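Local coordinates for TetR-family transcriptional regulator (Pectobacterium atrosepticum, PDB 2HYT), which probably binds cis-regulatory DNA through a helix-turn-helix motif and regulates transcription, as do other TetR-family proteins, at residues K23-R28 against Q106-R111; G58-V63 against R114-G119; R94-M99 against L156-L161; N138-R141 against A146-D149. All blocks are in the same frame, centred on the assembly; numbering follows the deposited sequence. Where two conformers were deposited one is given.

How the contacts relate
From the N terminus, residues 23-28 at the end of helix 7-28 open contact 1 and residues 58-63 on helix 56-81 open contact 2. Residues 94-99 then open contact 3 before helix 103-117 closes contact 1 and, about two turns on, contact 2, so these three loops cross one another. Contacts 1 and 2 touch, Ile-108 packing on Leu-60 and Val-63, and together join the end with the predicted DNA-binding motif to the C-terminal part. Contact 3 closes on helix 150-170. Contact 4, a short turn between helices 122-141 and 150-170, is nested inside that loop, on the far side of the chain's centre from contacts 1 and 2. Contacts 2, 3 and 4 reach the second subunit.

Contact 1. Residues K23-R28 against Q106-R111; sequences KVFSER and QRIVLR
The guanidinium of Arg-107 meets Ser-26 edge-on: the carbonyl O of Ser-26 sits a little tilted from the guanidinium plane, beside the edge that carries NH1 and NH2. NH2 makes the main bond to that oxygen, with Arg-107 NH2 to Ser-26 O at 3.0 Å and an N-H...O angle of 148°. The N-H arrives in the carbonyl plane on a lone pair of the oxygen, at a C=O...N angle of 123°. Arg-107 NH1 adds a weak bond to Ser-26 O at 3.3 Å, making an uneven fork. The other flat group, the Phe-25 ring, is met edge-to-face by the ring of Tyr-30. Across the contact, the methyl CD1 of Ile-108 instead approaches the root of the side chain, 4.0 Å from Phe-25 CB.

A bend at chi3 (-73°) in an otherwise stretched chain turns the Arg-107 head onto the helix end, and NE gives a weak bond to Pro-103 O. One water links the same two residues a second time, 2.6 Å from Ser-26 OG and, more weakly, 2.8 Å from Arg-107 NH2.

The two short helical segments run nearly perpendicular, with axes 10.8 Å apart, and Leu-59 and Leu-60 of helix 56-81 pack on Phe-25 and Ile-108 respectively. The chemistry is therefore divided: a buried apolar touch at Phe-25 and Ile-108, and beside it, at the more exposed Ser-26 and Arg-107, a cationic head on a carbonyl of the last turn of helix 7-28, where the partial negative charge of a helix C-terminus would probably strengthen the bond.

Contact 2. Residues G58-V63 against R114-G119; sequences GLLAAV and RAVLGG. With EDO (1,2-ethanediol), chain C.
Apolar packing carries this contact, with Leu-60 CD2 set against both Val-116 and Leu-117. Leu-60 CD2 comes within 3.8 Å of both CB and CG1 of Val-116. These two side chains cross obliquely, whereas Leu-60 and Leu-117 pass each other in opposite directions, with Leu-60 CD2 4.0 Å from Leu-117 CG. With Leu-60 CG anti to the backbone N (chi1 -178°), the isobutyl group extends across the gap. Leu-117 answers with its CD1 methyl, which lies against the backbone of the facing helix at Ala-61: Leu-117 CD1 stands 3.8 Å from Ala-61 CA and 4.0 Å from Ala-61 CB.

Polar interactions belong to another side of helix 103-117. Arg-114 starts away from helix 56-81 and its chain is extended from CG to NE. Arg-114 NH2 donates to O2 of an ethanediol, probably from the crystallisation liquor, at 2.9 Å, almost straight at 170° and in the guanidinium plane. Its NH1 forms a salt bridge with Glu-170, which also binds the ethanediol, Phe-166 supplies a cation-pi partner, and Gln-125 of the second subunit accepts from NH2.

In the backbone, Gly-118 is the first residue to leave helical angles, with a positive phi of 80°.

Among the helices, Tyr-30 packs on both Leu-60 and Val-116, while Leu-59 turns to helices 7-28, 35-42 and 48-53. Helix 56-81 is thereby held between the predicted DNA-binding bundle and helix 103-117.

Contact 3. Residues R94-M99 against L156-L161; sequences RAYLEM and LIYGSL. With EDO (1,2-ethanediol), chain E.
Tyr-96 leaves helix 85-98 with CB directed at Leu-161, and its ring carries much of the contact. CG lies anti to the backbone N (chi1 -171°), which sends the ring across the gap toward helix 150-170. Along one side of the ring, Tyr-96 CD1 packs 3.7 Å from Leu-161 CB, and Tyr-96 CE1 comes 3.4 Å from Leu-161 O. At the tip, Tyr-96 OH is 4.1 Å from Tyr-158 CE1, the two tyrosines at a slant.

Leu-97 adds a second touch on the same residue: its CD2 methyl lies 3.6 Å from Leu-161 O and 4.1 Å from Leu-161 CD2, the side chains meeting at about a right angle. The short helical segments run near-parallel at 26°, their axes 10.6 Å apart, and Leu-185 of helix 174-190 packs on both leucines. Leu-156, Tyr-158 and Ser-160 pack on the second subunit. An ethanediol, probably from the crystallisation liquor, donates to Glu-98 OE1.

Leu-161 is the shared hub, its side chain and carbonyl covered by Tyr-96 and Leu-97. Cohesion across this buried interface of the C-terminal domain is mainly van der Waals; the closest polar atom, Leu-161 O, is met by carbons of both.

Contact 4. Residues N138-R141 against A146-D149; sequences NLIR and AEAD
Ile-140, reaching out from the last turn of helix 122-141, lies against the carbonyls of Ala-146 and Ala-148 in the following loop. It points its CB at the loop and spreads three carbons over it. With CG1 beside the backbone N (chi1 -69°), the longer branch runs along the loop backbone: Ile-140 CG1 lies 3.6 Å from Ala-146 O, and Ile-140 CD1 lies 3.5 Å from Ala-148 O. The CG2 methyl serves the other neighbour. Glu-147 starts away from the helix, but in the conformer described, one of two and so doubtful, a bend at chi2 (-93°) swings its carboxylate back over that methyl, the side chains crossing at about a right angle.

Backbone hydrogen bonds fix the turn around this contact, pairing Leu-139 with Val-145 and Ala-146 with Leu-192. At the end of the loop, Asp-149 takes the N-cap position of helix 150-170, its OD2 accepting from Ala-152 N. Leu-187 of the second subunit packs on Ala-146 and Ala-148.

Chemically, a branched aliphatic side chain with no donor to offer rests against two carbonyl oxygens, a van der Waals contact, perhaps with a weak C-H...O component.

Contact 1. Residues K23-R28 against Q106-R111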
loop_
_atom_site.group_PDB
_atom_site.type_symbol
_atom_site.label_atom_id
_atom_site.label_comp_id
_atom_site.label_asym_id
_atom_site.label_seq_id
_atom_site.Cartn_x
_atom_site.Cartn_y
_atom_site.Cartn_z
ATOM N N LYS A 23 -11.719 -4.081 -23.011
ATOM C CA LYS A 23 -12.837 -3.345 -23.619
ATOM C C LYS A 23 -14.156 -3.756 -22.975
ATOM O O LYS A 23 -14.964 -2.901 -22.609
ATOM C CB LYS A 23 -12.883 -3.607 -25.105
ATOM C CG LYS A 23 -13.931 -2.816 -25.856
ATOM C CD LYS A 23 -13.704 -2.975 -27.374
ATOM C CE LYS A 23 -14.465 -1.940 -28.170
ATOM N NZ LYS A 23 -13.799 -0.599 -28.101
ATOM N N VAL A 24 -14.354 -5.059 -22.799
ATOM C CA VAL A 24 -15.614 -5.564 -22.194
ATOM C C VAL A 24 -15.740 -5.164 -20.728
ATOM O O VAL A 24 -16.808 -4.686 -20.308
ATOM C CB VAL A 24 -15.787 -7.082 -22.428
ATOM C CG1 VAL A 24 -17.015 -7.627 -21.703
ATOM C CG2 VAL A 24 -15.877 -7.331 -23.935
ATOM N N PHE A 25 -14.657 -5.281 -19.968
ATOM C CA PHE A 25 -14.715 -4.921 -18.565
ATOM C C PHE A 25 -15.044 -3.411 -18.447
ATOM O O PHE A 25 -15.678 -2.976 -17.467
ATOM C CB PHE A 25 -13.410 -5.228 -17.823
ATOM C CG PHE A 25 -13.125 -6.698 -17.597
ATOM C CD1 PHE A 25 -14.146 -7.629 -17.385
ATOM C CD2 PHE A 25 -11.806 -7.136 -17.511
ATOM C CE1 PHE A 25 -13.860 -8.969 -17.123
ATOM C CE2 PHE A 25 -11.509 -8.471 -17.261
ATOM C CZ PHE A 25 -12.540 -9.389 -17.079
ATOM N N SER A 26 -14.592 -2.607 -19.425
ATOM C CA SER A 26 -14.882 -1.174 -19.414
ATOM C C SER A 26 -16.344 -0.912 -19.632
ATOM O O SER A 26 -16.929 -0.081 -18.970
ATOM C CB SER A 26 -14.073 -0.426 -20.486
ATOM O OG SER A 26 -14.415 0.968 -20.496
ATOM N N GLU A 27 -16.942 -1.608 -20.581
ATOM C CA GLU A 27 -18.340 -1.403 -20.894
ATOM C C GLU A 27 -19.251 -1.953 -19.808
ATOM O O GLU A 27 -20.267 -1.335 -19.466
ATOM C CB GLU A 27 -18.686 -2.064 -22.246
ATOM C CG GLU A 27 -18.179 -1.279 -23.444
ATOM N N ARG A 28 -18.900 -3.113 -19.263
ATOM C CA ARG A 28 -19.814 -3.859 -18.413
ATOM C C ARG A 28 -19.461 -3.907 -16.922
ATOM O O ARG A 28 -20.339 -4.171 -16.077
ATOM C CB ARG A 28 -19.915 -5.298 -18.935
ATOM C CG ARG A 28 -20.458 -5.446 -20.354
ATOM C CD ARG A 28 -21.930 -4.986 -20.384
ATOM N NE ARG A 28 -22.671 -5.568 -21.493
ATOM C CZ ARG A 28 -23.364 -6.704 -21.446
ATOM N NH1 ARG A 28 -23.446 -7.409 -20.324
ATOM N NH2 ARG A 28 -23.984 -7.140 -22.537
ATOM N N GLN A 106 -9.394 3.796 -12.277
ATOM C CA GLN A 106 -10.231 3.888 -11.121
ATOM C C GLN A 106 -10.853 2.557 -10.781
ATOM O O GLN A 106 -10.920 2.153 -9.624
ATOM C CB GLN A 106 -11.317 4.942 -11.371
ATOM C CG GLN A 106 -12.255 5.126 -10.248
ATOM C CD GLN A 106 -13.353 6.115 -10.622
ATOM O OE1 GLN A 106 -14.113 5.874 -11.572
ATOM N NE2 GLN A 106 -13.387 7.243 -9.942
ATOM N N ARG A 107 -11.416 1.906 -11.798
ATOM C CA ARG A 107 -12.205 0.712 -11.574
ATOM C C ARG A 107 -11.333 -0.520 -11.513
ATOM O O ARG A 107 -11.267 -1.180 -10.472
ATOM C CB ARG A 107 -13.241 0.606 -12.664
ATOM C CG ARG A 107 -14.380 1.619 -12.439
ATOM C CD ARG A 107 -15.553 1.319 -13.363
ATOM N NE ARG A 107 -15.244 1.676 -14.735
ATOM C CZ ARG A 107 -15.942 1.303 -15.812
ATOM N NH1 ARG A 107 -17.003 0.508 -15.707
ATOM N NH2 ARG A 107 -15.560 1.737 -17.014
ATOM N N ILE A 108 -10.614 -0.792 -12.607
ATOM C CA ILE A 108 -9.850 -2.047 -12.716
ATOM C C ILE A 108 -8.700 -2.144 -11.693
ATOM O O ILE A 108 -8.526 -3.167 -11.036
ATOM C CB ILE A 108 -9.289 -2.238 -14.126
ATOM C CG1 ILE A 108 -10.443 -2.342 -15.138
ATOM C CG2 ILE A 108 -8.366 -3.487 -14.168
ATOM C CD1 ILE A 108 -11.342 -3.545 -14.893
ATOM N N VAL A 109 -7.921 -1.068 -11.555
ATOM C CA VAL A 109 -6.741 -1.072 -10.693
ATOM C C VAL A 109 -7.131 -0.719 -9.257
ATOM O O VAL A 109 -6.812 -1.430 -8.337
ATOM C CB VAL A 109 -5.654 -0.114 -11.216
ATOM C CG1 VAL A 109 -4.458 0.020 -10.233
ATOM C CG2 VAL A 109 -5.189 -0.506 -12.611
ATOM N N LEU A 110 -7.825 0.404 -9.054
ATOM C CA LEU A 110 -7.984 0.933 -7.695
ATOM C C LEU A 110 -9.160 0.399 -6.924
ATOM O O LEU A 110 -9.260 0.623 -5.700
ATOM C CB LEU A 110 -7.989 2.474 -7.754
ATOM C CG LEU A 110 -6.736 3.145 -8.315
ATOM C CD1 LEU A 110 -7.015 4.631 -8.505
ATOM C CD2 LEU A 110 -5.515 2.951 -7.406
ATOM N N ARG A 111 -10.056 -0.319 -7.610
ATOM C CA ARG A 111 -11.213 -0.958 -6.979
ATOM C C ARG A 111 -11.092 -2.500 -7.128
ATOM O O ARG A 111 -10.983 -3.252 -6.150
ATOM C CB ARG A 111 -12.502 -0.393 -7.563
ATOM C CG ARG A 111 -12.723 1.061 -7.119
ATOM C CD ARG A 111 -14.011 1.573 -7.663
ATOM N NE ARG A 111 -14.183 2.990 -7.373
ATOM C CZ ARG A 111 -15.115 3.761 -7.926
ATOM N NH1 ARG A 111 -16.006 3.253 -8.775
ATOM N NH2 ARG A 111 -15.159 5.052 -7.622
HETATM O O HOH W 1 -13.109 1.900 -18.444
#

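Contact 2. Residues G58-V63 against R114-G119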
loop_
_atom_site.group_PDB
_atom_site.type_symbol
_atom_site.label_atom_id
_atom_site.label_comp_id
_atom_site.label_asym_id
_atom_site.label_seq_id
_atom_site.Cartn_x
_atom_site.Cartn_y
_atom_site.Cartn_z
ATOM N N GLY A 58 -6.609 -14.557 -12.796
ATOM C CA GLY A 58 -5.432 -14.585 -13.655
ATOM C C GLY A 58 -5.530 -13.570 -14.815
ATOM O O GLY A 58 -4.591 -12.894 -15.203
ATOM N N LEU A 59 -6.724 -13.513 -15.403
ATOM C CA LEU A 59 -7.028 -12.539 -16.443
ATOM C C LEU A 59 -6.879 -11.124 -15.887
ATOM O O LEU A 59 -6.211 -10.260 -16.493
ATOM C CB LEU A 59 -8.415 -12.786 -16.994
ATOM C CG LEU A 59 -8.881 -11.800 -18.073
ATOM C CD1 LEU A 59 -7.866 -11.592 -19.221
ATOM C CD2 LEU A 59 -10.306 -12.268 -18.600
ATOM N N LEU A 60 -7.502 -10.888 -14.733
ATOM C CA LEU A 60 -7.396 -9.578 -14.098
ATOM C C LEU A 60 -5.919 -9.196 -13.878
ATOM O O LEU A 60 -5.506 -8.064 -14.177
ATOM C CB LEU A 60 -8.139 -9.511 -12.773
ATOM C CG LEU A 60 -8.111 -8.147 -12.071
ATOM C CD1 LEU A 60 -8.741 -7.021 -12.901
ATOM C CD2 LEU A 60 -8.743 -8.269 -10.661
ATOM N N ALA A 61 -5.106 -10.121 -13.371
ATOM C CA ALA A 61 -3.684 -9.818 -13.145
ATOM C C ALA A 61 -2.991 -9.432 -14.428
ATOM O O ALA A 61 -2.186 -8.467 -14.478
ATOM C CB ALA A 61 -2.985 -10.992 -12.448
ATOM N N ALA A 62 -3.355 -10.113 -15.513
ATOM C CA ALA A 62 -2.723 -9.866 -16.780
ATOM C C ALA A 62 -3.110 -8.489 -17.332
ATOM O O ALA A 62 -2.311 -7.824 -17.945
ATOM C CB ALA A 62 -3.058 -10.988 -17.788
ATOM N N VAL A 63 -4.379 -8.122 -17.181
ATOM C CA VAL A 63 -4.891 -6.801 -17.542
ATOM C C VAL A 63 -4.169 -5.734 -16.735
ATOM O O VAL A 63 -3.712 -4.729 -17.302
ATOM C CB VAL A 63 -6.391 -6.733 -17.313
ATOM C CG1 VAL A 63 -6.883 -5.297 -17.327
ATOM C CG2 VAL A 63 -7.149 -7.629 -18.378
ATOM N N ARG A 114 -7.573 -4.035 -6.293
ATOM C CA ARG A 114 -7.460 -3.818 -4.845
ATOM C C ARG A 114 -8.177 -4.898 -4.053
ATOM O O ARG A 114 -7.572 -5.526 -3.170
ATOM C CB ARG A 114 -8.035 -2.442 -4.463
ATOM C CG ARG A 114 -7.541 -1.988 -3.130
ATOM C CD ARG A 114 -8.319 -0.823 -2.593
ATOM N NE ARG A 114 -7.630 -0.324 -1.414
ATOM C CZ ARG A 114 -8.072 0.704 -0.686
ATOM N NH1 ARG A 114 -9.203 1.306 -0.996
ATOM N NH2 ARG A 114 -7.387 1.097 0.356
ATOM N N ALA A 115 -9.441 -5.146 -4.390
ATOM C CA ALA A 115 -10.272 -6.100 -3.648
ATOM C C ALA A 115 -9.927 -7.552 -3.963
ATOM O O ALA A 115 -9.945 -8.419 -3.087
ATOM C CB ALA A 115 -11.767 -5.870 -4.006
ATOM N N VAL A 116 -9.604 -7.819 -5.227
ATOM C CA VAL A 116 -9.442 -9.200 -5.718
ATOM C C VAL A 116 -8.019 -9.733 -5.579
ATOM O O VAL A 116 -7.806 -10.924 -5.235
ATOM C CB VAL A 116 -9.881 -9.293 -7.194
ATOM C CG1 VAL A 116 -9.544 -10.657 -7.818
ATOM C CG2 VAL A 116 -11.409 -9.042 -7.330
ATOM N N LEU A 117 -7.042 -8.892 -5.870
ATOM C CA LEU A 117 -5.642 -9.311 -5.888
ATOM C C LEU A 117 -4.848 -8.762 -4.710
ATOM O O LEU A 117 -3.698 -9.162 -4.543
ATOM C CB LEU A 117 -4.948 -8.910 -7.185
ATOM C CG LEU A 117 -5.585 -9.392 -8.485
ATOM C CD1 LEU A 117 -4.836 -8.728 -9.657
ATOM C CD2 LEU A 117 -5.590 -10.890 -8.566
ATOM N N GLY A 118 -5.456 -7.902 -3.903
ATOM C CA GLY A 118 -4.763 -7.256 -2.794
ATOM C C GLY A 118 -3.904 -6.083 -3.201
ATOM O O GLY A 118 -2.907 -5.758 -2.540
ATOM N N GLY A 119 -4.278 -5.390 -4.262
ATOM C CA GLY A 119 -3.498 -4.263 -4.744
ATOM C C GLY A 119 -2.281 -4.657 -5.555
ATOM O O GLY A 119 -2.203 -5.777 -6.063
HETATM C C1 EDO C . -7.494 5.668 2.777
HETATM O O1 EDO C . -8.883 5.843 3.079
HETATM C C2 EDO C . -7.426 4.734 1.575
HETATM O O2 EDO C . -8.060 3.489 1.881
#

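Contact 3. Residues R94-M99 against L156-L161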
loop_
_atom_site.group_PDB
_atom_site.type_symbol
_atom_site.label_atom_id
_atom_site.label_comp_id
_atom_site.label_asym_id
_atom_site.label_seq_id
_atom_site.Cartn_x
_atom_site.Cartn_y
_atom_site.Cartn_z
ATOM N N ARG A 94 1.415 14.621 -9.383
ATOM C CA ARG A 94 -0.002 14.992 -9.516
ATOM C C ARG A 94 -0.725 14.106 -10.534
ATOM O O ARG A 94 -1.877 13.733 -10.349
ATOM C CB ARG A 94 -0.127 16.434 -9.937
ATOM C CG ARG A 94 0.237 17.412 -8.847
ATOM C CD ARG A 94 -0.208 18.847 -9.210
ATOM N NE ARG A 94 0.359 19.310 -10.485
ATOM C CZ ARG A 94 1.453 20.067 -10.613
ATOM N NH1 ARG A 94 2.143 20.481 -9.560
ATOM N NH2 ARG A 94 1.850 20.415 -11.827
ATOM N N ALA A 95 -0.037 13.792 -11.631
ATOM C CA ALA A 95 -0.624 12.972 -12.695
ATOM C C ALA A 95 -1.013 11.568 -12.205
ATOM O O ALA A 95 -2.064 11.018 -12.577
ATOM C CB ALA A 95 0.329 12.900 -13.879
ATOM N N TYR A 96 -0.217 11.013 -11.294
ATOM C CA TYR A 96 -0.534 9.750 -10.672
ATOM C C TYR A 96 -1.889 9.800 -9.946
ATOM O O TYR A 96 -2.722 8.865 -10.038
ATOM C CB TYR A 96 0.584 9.329 -9.721
ATOM C CG TYR A 96 0.412 7.944 -9.219
ATOM C CD1 TYR A 96 -0.427 7.688 -8.120
ATOM C CD2 TYR A 96 1.066 6.864 -9.813
ATOM C CE1 TYR A 96 -0.605 6.375 -7.664
ATOM C CE2 TYR A 96 0.893 5.569 -9.341
ATOM C CZ TYR A 96 0.039 5.340 -8.261
ATOM O OH TYR A 96 -0.186 4.089 -7.713
ATOM N N LEU A 97 -2.113 10.876 -9.209
ATOM C CA LEU A 97 -3.393 11.077 -8.548
ATOM C C LEU A 97 -4.525 11.334 -9.544
ATOM O O LEU A 97 -5.638 10.818 -9.368
ATOM C CB LEU A 97 -3.317 12.236 -7.567
ATOM C CG LEU A 97 -2.310 12.097 -6.425
ATOM C CD1 LEU A 97 -2.530 13.216 -5.395
ATOM C CD2 LEU A 97 -2.402 10.720 -5.746
ATOM N N GLU A 98 -4.249 12.148 -10.557
ATOM C CA GLU A 98 -5.236 12.459 -11.621
ATOM C C GLU A 98 -5.692 11.180 -12.335
ATOM O O GLU A 98 -6.871 11.062 -12.709
ATOM C CB GLU A 98 -4.648 13.444 -12.624
ATOM C CG GLU A 98 -4.494 14.813 -12.043
ATOM C CD GLU A 98 -3.633 15.764 -12.861
ATOM O OE1 GLU A 98 -2.930 15.337 -13.810
ATOM O OE2 GLU A 98 -3.666 16.967 -12.513
HETATM N N MSE A 99 -4.796 10.203 -12.475
HETATM C CA MSE A 99 -5.151 8.913 -13.058
HETATM C C MSE A 99 -6.206 8.158 -12.276
HETATM O O MSE A 99 -6.924 7.326 -12.851
HETATM C CB MSE A 99 -3.916 8.067 -13.173
HETATM C CG MSE A 99 -3.132 8.407 -14.303
HETATM SE SE MSE A 99 -1.375 7.447 -14.247
HETATM C CE MSE A 99 -0.790 8.161 -15.878
ATOM N N LEU A 156 8.846 6.235 0.119
ATOM C CA LEU A 156 7.950 7.120 0.825
ATOM C C LEU A 156 6.994 7.824 -0.147
ATOM O O LEU A 156 5.784 7.811 0.042
ATOM C CB LEU A 156 8.725 8.154 1.632
ATOM C CG LEU A 156 9.416 7.577 2.869
ATOM C CD1 LEU A 156 10.601 8.520 3.262
ATOM C CD2 LEU A 156 8.442 7.374 3.996
ATOM N N ILE A 157 7.572 8.419 -1.191
ATOM C CA ILE A 157 6.758 9.157 -2.170
ATOM C C ILE A 157 5.748 8.248 -2.890
ATOM O O ILE A 157 4.561 8.537 -2.933
ATOM C CB ILE A 157 7.662 9.911 -3.188
ATOM C CG1 ILE A 157 8.514 10.977 -2.485
ATOM C CG2 ILE A 157 6.823 10.492 -4.325
ATOM C CD1 ILE A 157 9.615 11.546 -3.420
ATOM N N TYR A 158 6.244 7.155 -3.460
ATOM C CA TYR A 158 5.390 6.171 -4.127
ATOM C C TYR A 158 4.264 5.723 -3.169
ATOM O O TYR A 158 3.070 5.679 -3.543
ATOM C CB TYR A 158 6.196 4.973 -4.687
ATOM C CG TYR A 158 5.246 3.831 -5.018
ATOM C CD1 TYR A 158 4.430 3.908 -6.147
ATOM C CD2 TYR A 158 5.104 2.757 -4.209
ATOM C CE1 TYR A 158 3.508 2.924 -6.432
ATOM C CE2 TYR A 158 4.182 1.765 -4.473
ATOM C CZ TYR A 158 3.423 1.833 -5.623
ATOM O OH TYR A 158 2.523 0.832 -5.893
ATOM N N GLY A 159 4.596 5.410 -1.890
ATOM C CA GLY A 159 3.589 4.975 -0.929
ATOM C C GLY A 159 2.505 6.018 -0.726
ATOM O O GLY A 159 1.314 5.710 -0.671
ATOM N N SER A 160 2.909 7.278 -0.633
ATOM C CA SER A 160 1.929 8.345 -0.414
ATOM C C SER A 160 0.943 8.405 -1.577
ATOM O O SER A 160 -0.276 8.531 -1.385
ATOM C CB SER A 160 2.634 9.683 -0.215
ATOM O OG SER A 160 3.180 10.258 -1.402
ATOM N N LEU A 161 1.494 8.309 -2.777
ATOM C CA LEU A 161 0.702 8.471 -4.000
ATOM C C LEU A 161 -0.229 7.297 -4.174
ATOM O O LEU A 161 -1.379 7.470 -4.527
ATOM C CB LEU A 161 1.614 8.592 -5.207
ATOM C CG LEU A 161 2.493 9.834 -5.266
ATOM C CD1 LEU A 161 3.460 9.749 -6.493
ATOM C CD2 LEU A 161 1.656 11.090 -5.346
HETATM C C1 EDO E . -2.402 11.769 -16.715
HETATM O O1 EDO E . -1.260 12.284 -17.418
HETATM C C2 EDO E . -2.852 12.636 -15.563
HETATM O O2 EDO E . -3.840 13.569 -16.025
#

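Contact 4. Residues N138-R141 against A146-D149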
loop_
_atom_site.group_PDB
_atom_site.type_symbol
_atom_site.label_atom_id
_atom_site.label_comp_id
_atom_site.label_asym_id
_atom_site.label_seq_id
_atom_site.Cartn_x
_atom_site.Cartn_y
_atom_site.Cartn_z
ATOM N N ASN A 138 18.469 11.915 -9.672
ATOM C CA ASN A 138 18.745 13.043 -10.551
ATOM C C ASN A 138 18.560 14.391 -9.849
ATOM O O ASN A 138 19.458 15.256 -9.926
ATOM C CB ASN A 138 17.924 12.934 -11.829
ATOM C CG ASN A 138 18.044 14.140 -12.727
ATOM O OD1 ASN A 138 17.449 15.166 -12.467
ATOM N ND2 ASN A 138 18.874 14.041 -13.746
ATOM N N LEU A 139 17.431 14.591 -9.180
ATOM C CA LEU A 139 17.134 15.858 -8.514
ATOM C C LEU A 139 18.058 16.135 -7.344
ATOM O O LEU A 139 18.395 17.291 -7.061
ATOM C CB LEU A 139 15.686 15.854 -8.016
ATOM C CG LEU A 139 14.620 15.880 -9.128
ATOM C CD1 LEU A 139 13.231 15.508 -8.580
ATOM C CD2 LEU A 139 14.566 17.273 -9.802
ATOM N N ILE A 140 18.474 15.071 -6.653
ATOM C CA ILE A 140 19.484 15.252 -5.596
ATOM C C ILE A 140 20.839 15.661 -6.193
ATOM O O ILE A 140 21.499 16.604 -5.722
ATOM C CB ILE A 140 19.598 14.007 -4.701
ATOM C CG1 ILE A 140 18.335 13.867 -3.872
ATOM C CG2 ILE A 140 20.841 14.186 -3.765
ATOM C CD1 ILE A 140 18.136 12.457 -3.255
ATOM N N ARG A 141 21.249 14.982 -7.262
ATOM C CA ARG A 141 22.486 15.331 -7.935
ATOM C C ARG A 141 22.476 16.782 -8.440
ATOM O O ARG A 141 23.489 17.459 -8.339
ATOM C CB ARG A 141 22.735 14.367 -9.100
ATOM C CG ARG A 141 23.189 12.976 -8.674
ATOM C CD ARG A 141 23.390 12.123 -9.867
ATOM N NE ARG A 141 23.767 10.766 -9.496
ATOM C CZ ARG A 141 25.011 10.323 -9.472
ATOM N NH1 ARG A 141 26.014 11.124 -9.775
ATOM N NH2 ARG A 141 25.254 9.075 -9.118
ATOM N N ALA A 146 16.997 17.992 -1.385
ATOM C CA ALA A 146 17.955 17.800 -0.296
ATOM C C ALA A 146 18.480 16.361 -0.213
ATOM O O ALA A 146 17.814 15.401 -0.620
ATOM C CB ALA A 146 17.306 18.211 1.071
ATOM N N GLU A 147 19.694 16.210 0.325
ATOM C CA GLU A 147 20.334 14.909 0.389
ATOM C C GLU A 147 19.491 13.915 1.184
ATOM O O GLU A 147 19.002 14.222 2.289
ATOM C CB GLU A 147 21.725 15.042 0.997
ATOM C CG GLU A 147 22.728 15.649 0.035
ATOM C CD GLU A 147 23.490 14.608 -0.751
ATOM O OE1 GLU A 147 22.916 13.538 -1.076
ATOM O OE2 GLU A 147 24.680 14.863 -1.026
ATOM N N ALA A 148 19.330 12.726 0.601
ATOM C CA ALA A 148 18.593 11.621 1.176
ATOM C C ALA A 148 18.919 10.400 0.355
ATOM O O ALA A 148 19.505 10.518 -0.730
ATOM C CB ALA A 148 17.128 11.896 1.143
ATOM N N ASP A 149 18.629 9.210 0.877
ATOM C CA ASP A 149 18.803 8.017 0.084
ATOM C C ASP A 149 17.701 7.996 -0.970
ATOM O O ASP A 149 16.517 8.014 -0.631
ATOM C CB ASP A 149 18.725 6.740 0.917
ATOM C CG ASP A 149 18.911 5.516 0.077
ATOM O OD1 ASP A 149 20.050 5.317 -0.461
ATOM O OD2 ASP A 149 17.946 4.773 -0.102
#